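Local coordinates for protein beta-1,3-1,4-glucanase (Caldicellulosiruptor sp. F32, PDB 5H4R) that probably hydrolyses mixed-linkage beta-1,3-1,4-glucans such as lichenan, as a family 5 glycoside hydrolase, and here holds cellotetraose as an engineered variant, at residues P26-A31 / W293-E298; R302-F307 / V340-Y345. The protein carries 1 engineered substitution. All coordinates share one frame; numbering follows the deposited sequence.

How the interactions relate
Both contacts lie on the same outer side of the TIM barrel, their centres about 8 Å apart. Interaction 1 lays the N-terminal arm, ahead of helix 39-47, against the loop leading into helix 298-316; interaction 2 pairs that helix with helix 336-352. Residues 293-298 thus precede 302-307 closely in the chain, and 340-345 follows after strand 322-327. The two contacts also meet directly: Val295 N probably hydrogen-bonds Glu341 OE1 at 2.9 Å, and the Trp293 ring packs against Phe342 and Tyr345. The loop touched by the arm is therefore itself fastened to the helix pair, which ties the chain's beginning to the late helices of the barrel.

Interaction 1 (P26-A31 / W293-E298); sequences PEIKIA and WSVNSE
Pro26 and Ile28, the two residues that meet Val295, are held by one hydroxyl: Pro26 O and Ile28 N both hydrogen-bond Tyr394 OH of the C-terminal helix 385-395. The arm 26-31 has no regular structure. Its partner is a type I beta turn, Ser294 to Ser297, which leads into helix 298-316 of the TIM barrel. Val295 stands at the turn's second position and points its two methyls at the arm. With chi1 at 74°, CG1 sits between the backbone N and the carbonyl carbon, and CG2 takes the place opposite the backbone N; the fork is thereby split between two neighbours, CG1 against Pro26 and CG2 against Ile28. No hydrogen bond crosses between the segments. The turn keeps its shape through its own bonds: Ser297 N reaches Ser294 O at 3.1 Å, and Asn296 N donates to Ser294 OG at 3.0 Å, an ST turn. Ser297 then serves as N-cap of the helix. Lys29 NZ lies 3.6 Å from Glu27 OE1 in a salt bridge. Val295 CG1 meets Pro26 CB at 4.2 Å, an ordinary packing distance, while Val295 CG2 presses on Ile28 CD1 at 3.4 Å, tighter than usual for two methyl carbons.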
loop_
_atom_site.group_PDB
_atom_site.type_symbol
_atom_site.label_atom_id
_atom_site.label_comp_id
_atom_site.label_asym_id
_atom_site.label_seq_id
_atom_site.Cartn_x
_atom_site.Cartn_y
_atom_site.Cartn_z
ATOM N N PRO A 26 -0.978 -20.732 -14.659
ATOM C CA PRO A 26 -0.151 -21.891 -14.326
ATOM C C PRO A 26 -0.631 -22.595 -13.066
ATOM O O PRO A 26 -1.280 -22.011 -12.201
ATOM C CB PRO A 26 1.240 -21.282 -14.110
ATOM C CG PRO A 26 0.951 -19.914 -13.600
ATOM C CD PRO A 26 -0.282 -19.461 -14.350
ATOM N N GLU A 27 -0.276 -23.874 -12.979
ATOM C CA GLU A 27 -0.437 -24.638 -11.745
ATOM C C GLU A 27 0.802 -24.428 -10.883
ATOM O O GLU A 27 1.876 -24.957 -11.194
ATOM C CB GLU A 27 -0.655 -26.117 -12.057
ATOM C CG GLU A 27 -2.050 -26.426 -12.545
ATOM C CD GLU A 27 -3.098 -26.219 -11.463
ATOM O OE1 GLU A 27 -2.772 -26.417 -10.273
ATOM O OE2 GLU A 27 -4.243 -25.853 -11.803
ATOM N N ILE A 28 0.644 -23.671 -9.802
ATOM C CA ILE A 28 1.759 -23.268 -8.945
ATOM C C ILE A 28 1.844 -24.259 -7.794
ATOM O O ILE A 28 0.838 -24.514 -7.114
ATOM C CB ILE A 28 1.572 -21.839 -8.398
ATOM C CG1 ILE A 28 1.338 -20.780 -9.490
ATOM C CG2 ILE A 28 2.771 -21.447 -7.502
ATOM C CD1 ILE A 28 2.551 -20.244 -10.145
ATOM N N LYS A 29 3.052 -24.762 -7.542
ATOM C CA LYS A 29 3.333 -25.704 -6.464
ATOM C C LYS A 29 4.321 -25.047 -5.507
ATOM O O LYS A 29 5.537 -25.094 -5.728
ATOM C CB LYS A 29 3.899 -27.003 -7.016
ATOM C CG LYS A 29 3.076 -27.601 -8.153
ATOM C CD LYS A 29 1.638 -27.892 -7.727
ATOM C CE LYS A 29 0.822 -28.444 -8.898
ATOM N NZ LYS A 29 -0.612 -28.665 -8.546
ATOM N N ILE A 30 3.789 -24.436 -4.452
ATOM C CA ILE A 30 4.576 -23.898 -3.348
ATOM C C ILE A 30 3.966 -24.425 -2.053
ATOM O O ILE A 30 2.787 -24.176 -1.775
ATOM C CB ILE A 30 4.594 -22.363 -3.333
ATOM C CG1 ILE A 30 5.184 -21.803 -4.638
ATOM C CG2 ILE A 30 5.401 -21.873 -2.126
ATOM C CD1 ILE A 30 5.073 -20.315 -4.772
ATOM N N ALA A 31 4.765 -25.137 -1.261
ATOM C CA ALA A 31 4.279 -25.668 0.004
ATOM C C ALA A 31 3.991 -24.549 1.002
ATOM O O ALA A 31 4.733 -23.569 1.094
ATOM C CB ALA A 31 5.311 -26.639 0.585
ATOM N N TRP A 293 8.567 -13.088 -17.966
ATOM C CA TRP A 293 8.596 -13.650 -16.621
ATOM C C TRP A 293 8.055 -15.062 -16.761
ATOM O O TRP A 293 7.019 -15.258 -17.388
ATOM C CB TRP A 293 7.752 -12.822 -15.635
ATOM C CG TRP A 293 8.004 -13.179 -14.205
ATOM C CD1 TRP A 293 8.819 -12.516 -13.332
ATOM C CD2 TRP A 293 7.460 -14.292 -13.478
ATOM N NE1 TRP A 293 8.802 -13.136 -12.100
ATOM C CE2 TRP A 293 7.986 -14.234 -12.166
ATOM C CE3 TRP A 293 6.585 -15.333 -13.813
ATOM C CZ2 TRP A 293 7.682 -15.202 -11.196
ATOM C CZ3 TRP A 293 6.284 -16.285 -12.858
ATOM C CH2 TRP A 293 6.823 -16.207 -11.562
ATOM N N SER A 294 8.777 -16.052 -16.248
ATOM C CA SER A 294 8.373 -17.439 -16.393
ATOM C C SER A 294 8.319 -18.146 -15.051
ATOM O O SER A 294 9.270 -18.076 -14.276
ATOM C CB SER A 294 9.335 -18.191 -17.311
ATOM O OG SER A 294 9.077 -19.582 -17.279
ATOM N N VAL A 295 7.233 -18.882 -14.819
ATOM C CA VAL A 295 7.105 -19.669 -13.613
ATOM C C VAL A 295 8.129 -20.793 -13.556
ATOM O O VAL A 295 8.363 -21.347 -12.478
ATOM C CB VAL A 295 5.654 -20.192 -13.505
ATOM C CG1 VAL A 295 5.401 -21.311 -14.503
ATOM C CG2 VAL A 295 5.357 -20.616 -12.108
ATOM N N ASN A 296 8.780 -21.116 -14.679
ATOM C CA ASN A 296 9.772 -22.181 -14.751
ATOM C C ASN A 296 11.197 -21.658 -14.690
ATOM O O ASN A 296 12.140 -22.422 -14.952
ATOM C CB ASN A 296 9.579 -22.989 -16.034
ATOM C CG ASN A 296 8.192 -23.613 -16.127
ATOM O OD1 ASN A 296 7.505 -23.479 -17.142
ATOM N ND2 ASN A 296 7.764 -24.270 -15.056
ATOM N N SER A 297 11.383 -20.375 -14.374
ATOM C CA SER A 297 12.710 -19.762 -14.341
ATOM C C SER A 297 13.040 -19.308 -12.935
ATOM O O SER A 297 12.364 -18.428 -12.384
ATOM C CB SER A 297 12.806 -18.550 -15.262
ATOM O OG SER A 297 14.042 -17.891 -14.996
ATOM N N GLU A 298 14.123 -19.850 -12.382
ATOM C CA GLU A 298 14.553 -19.361 -11.087
ATOM C C GLU A 298 14.908 -17.889 -11.181
ATOM O O GLU A 298 14.785 -17.161 -10.190
ATOM C CB GLU A 298 15.747 -20.182 -10.579
ATOM C CG GLU A 298 16.412 -19.608 -9.295
ATOM C CD GLU A 298 15.487 -19.535 -8.098
ATOM O OE1 GLU A 298 14.396 -20.130 -8.119
ATOM O OE2 GLU A 298 15.842 -18.873 -7.097
#

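Interaction 2 (R302-F307 / V340-Y345)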
loop_
_atom_site.group_PDB
_atom_site.type_symbol
_atom_site.label_atom_id
_atom_site.label_comp_id
_atom_site.label_asym_id
_atom_site.label_seq_id
_atom_site.Cartn_x
_atom_site.Cartn_y
_atom_site.Cartn_z
ATOM N N ARG A 302 13.398 -15.571 -8.215
ATOM C CA ARG A 302 14.344 -15.379 -7.112
ATOM C C ARG A 302 13.987 -14.204 -6.194
ATOM O O ARG A 302 14.004 -14.339 -4.962
ATOM C CB ARG A 302 15.744 -15.169 -7.692
ATOM C CG ARG A 302 16.821 -15.173 -6.644
ATOM C CD ARG A 302 18.160 -14.627 -7.233
ATOM N NE ARG A 302 18.126 -13.166 -7.252
ATOM C CZ ARG A 302 19.190 -12.382 -7.285
ATOM N NH1 ARG A 302 20.407 -12.897 -7.335
ATOM N NH2 ARG A 302 19.023 -11.065 -7.259
ATOM N N ASP A 303 13.772 -13.018 -6.768
ATOM C CA ASP A 303 13.620 -11.828 -5.929
ATOM C C ASP A 303 12.303 -11.829 -5.150
ATOM O O ASP A 303 12.229 -11.203 -4.086
ATOM C CB ASP A 303 13.694 -10.559 -6.783
ATOM C CG ASP A 303 15.087 -10.268 -7.325
ATOM O OD1 ASP A 303 16.056 -10.973 -6.968
ATOM O OD2 ASP A 303 15.214 -9.276 -8.092
ATOM N N ILE A 304 11.274 -12.508 -5.661
ATOM C CA ILE A 304 10.005 -12.679 -4.946
ATOM C C ILE A 304 10.220 -13.556 -3.732
ATOM O O ILE A 304 9.903 -13.175 -2.599
ATOM C CB ILE A 304 8.950 -13.277 -5.894
ATOM C CG1 ILE A 304 8.656 -12.292 -7.025
ATOM C CG2 ILE A 304 7.670 -13.680 -5.146
ATOM C CD1 ILE A 304 7.875 -12.830 -8.142
ATOM N N ASP A 305 10.795 -14.743 -3.950
ATOM C CA ASP A 305 11.039 -15.660 -2.848
ATOM C C ASP A 305 11.875 -15.006 -1.765
ATOM O O ASP A 305 11.615 -15.197 -0.569
ATOM C CB ASP A 305 11.775 -16.910 -3.319
ATOM C CG ASP A 305 11.035 -17.684 -4.379
ATOM O OD1 ASP A 305 9.824 -17.492 -4.543
ATOM O OD2 ASP A 305 11.686 -18.533 -5.032
ATOM N N TYR A 306 12.924 -14.277 -2.158
ATOM C CA TYR A 306 13.905 -13.829 -1.179
ATOM C C TYR A 306 13.299 -12.872 -0.165
ATOM O O TYR A 306 13.466 -13.056 1.044
ATOM C CB TYR A 306 15.100 -13.166 -1.845
ATOM C CG TYR A 306 16.199 -12.902 -0.822
ATOM C CD1 TYR A 306 16.832 -13.970 -0.198
ATOM C CD2 TYR A 306 16.574 -11.620 -0.459
ATOM C CE1 TYR A 306 17.800 -13.780 0.750
ATOM C CE2 TYR A 306 17.580 -11.423 0.499
ATOM C CZ TYR A 306 18.174 -12.510 1.096
ATOM O OH TYR A 306 19.170 -12.361 2.058
ATOM N N PHE A 307 12.641 -11.806 -0.628
ATOM C CA PHE A 307 12.156 -10.857 0.364
ATOM C C PHE A 307 11.016 -11.465 1.178
ATOM O O PHE A 307 10.888 -11.180 2.370
ATOM C CB PHE A 307 11.764 -9.514 -0.305
ATOM C CG PHE A 307 10.352 -9.455 -0.823
ATOM C CD1 PHE A 307 9.294 -9.025 -0.013
ATOM C CD2 PHE A 307 10.079 -9.769 -2.131
ATOM C CE1 PHE A 307 8.017 -8.973 -0.499
ATOM C CE2 PHE A 307 8.787 -9.717 -2.621
ATOM C CZ PHE A 307 7.754 -9.299 -1.801
ATOM N N VAL A 340 0.448 -12.784 -16.214
ATOM C CA VAL A 340 -0.434 -13.796 -15.617
ATOM C C VAL A 340 0.362 -14.770 -14.743
ATOM O O VAL A 340 -0.001 -15.055 -13.587
ATOM C CB VAL A 340 -1.208 -14.522 -16.732
ATOM C CG1 VAL A 340 -1.868 -15.804 -16.235
ATOM C CG2 VAL A 340 -2.246 -13.605 -17.369
ATOM N N GLU A 341 1.473 -15.290 -15.267
ATOM C CA GLU A 341 2.283 -16.207 -14.471
ATOM C C GLU A 341 2.860 -15.512 -13.243
ATOM O O GLU A 341 2.846 -16.074 -12.136
ATOM C CB GLU A 341 3.395 -16.809 -15.322
ATOM C CG GLU A 341 2.886 -17.779 -16.376
ATOM C CD GLU A 341 3.984 -18.374 -17.266
ATOM O OE1 GLU A 341 5.120 -18.619 -16.783
ATOM O OE2 GLU A 341 3.713 -18.584 -18.477
ATOM N N PHE A 342 3.383 -14.290 -13.427
ATOM C CA PHE A 342 3.870 -13.473 -12.320
ATOM C C PHE A 342 2.816 -13.320 -11.232
ATOM O O PHE A 342 3.111 -13.475 -10.038
ATOM C CB PHE A 342 4.277 -12.093 -12.852
ATOM C CG PHE A 342 4.487 -11.047 -11.794
ATOM C CD1 PHE A 342 5.694 -10.912 -11.143
ATOM C CD2 PHE A 342 3.460 -10.155 -11.481
ATOM C CE1 PHE A 342 5.870 -9.924 -10.170
ATOM C CE2 PHE A 342 3.628 -9.172 -10.524
ATOM C CZ PHE A 342 4.831 -9.047 -9.870
ATOM N N ALA A 343 1.595 -12.950 -11.624
ATOM C CA ALA A 343 0.593 -12.603 -10.625
ATOM C C ALA A 343 0.171 -13.819 -9.824
ATOM O O ALA A 343 0.026 -13.740 -8.590
ATOM C CB ALA A 343 -0.628 -11.962 -11.292
ATOM N N ALA A 344 -0.006 -14.953 -10.493
ATOM C CA ALA A 344 -0.332 -16.176 -9.785
ATOM C C ALA A 344 0.789 -16.551 -8.828
ATOM O O ALA A 344 0.541 -16.925 -7.677
ATOM C CB ALA A 344 -0.582 -17.307 -10.782
ATOM N N TYR A 345 2.032 -16.508 -9.306
ATOM C CA TYR A 345 3.151 -16.931 -8.477
ATOM C C TYR A 345 3.309 -16.021 -7.271
ATOM O O TYR A 345 3.484 -16.495 -6.141
ATOM C CB TYR A 345 4.445 -16.963 -9.296
ATOM C CG TYR A 345 5.599 -17.509 -8.496
ATOM C CD1 TYR A 345 5.846 -18.875 -8.464
ATOM C CD2 TYR A 345 6.429 -16.673 -7.774
ATOM C CE1 TYR A 345 6.895 -19.397 -7.723
ATOM C CE2 TYR A 345 7.503 -17.193 -7.025
ATOM C CZ TYR A 345 7.717 -18.544 -7.003
ATOM O OH TYR A 345 8.759 -19.068 -6.279
#
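Tyr345, Ile304 and Asp305 carry this contact. The Tyr345 ring extends from helix 336-352 toward helix 298-316, its CG opposite the backbone N (chi1 -175°), and the phenol ends at the Asp305 carboxylate. There Tyr345 OH donates to Asp305 OD1 at 2.6 Å, a short bond that uses the syn lone pair, on the side of the second oxygen; Asp305 OD2 is accordingly only 3.2 Å from the same OH. OD1 lies in the plane of the ring, at its edge, yet the carboxylate is twisted 43° from that plane. The bond fixes the far end of a side chain whose ring is buried.

Ile304 lies beside it and touches with both branches. Its CG2 methyl lies near the ring plane at the edge of Tyr345, 4.0 Å from CE2. The other branch ends in CD1, which reaches Phe342 CE1 at 4.1 Å, so this isoleucine bridges two aromatic rings one helical turn apart. Further along helix 336-352, Tyr346 and Ala349 also touch Ile304.

The axes of segments 302-307 and 340-345 come within 11.8 Å and run nearly parallel, 14° apart, a wide spacing spanned by these large side chains. Such side-by-side, like-directed helices, following successive barrel strands 267-272 and 322-327, are the outer layer of a TIM barrel, the (beta/alpha)8 fold of family 5 glycoside hydrolases.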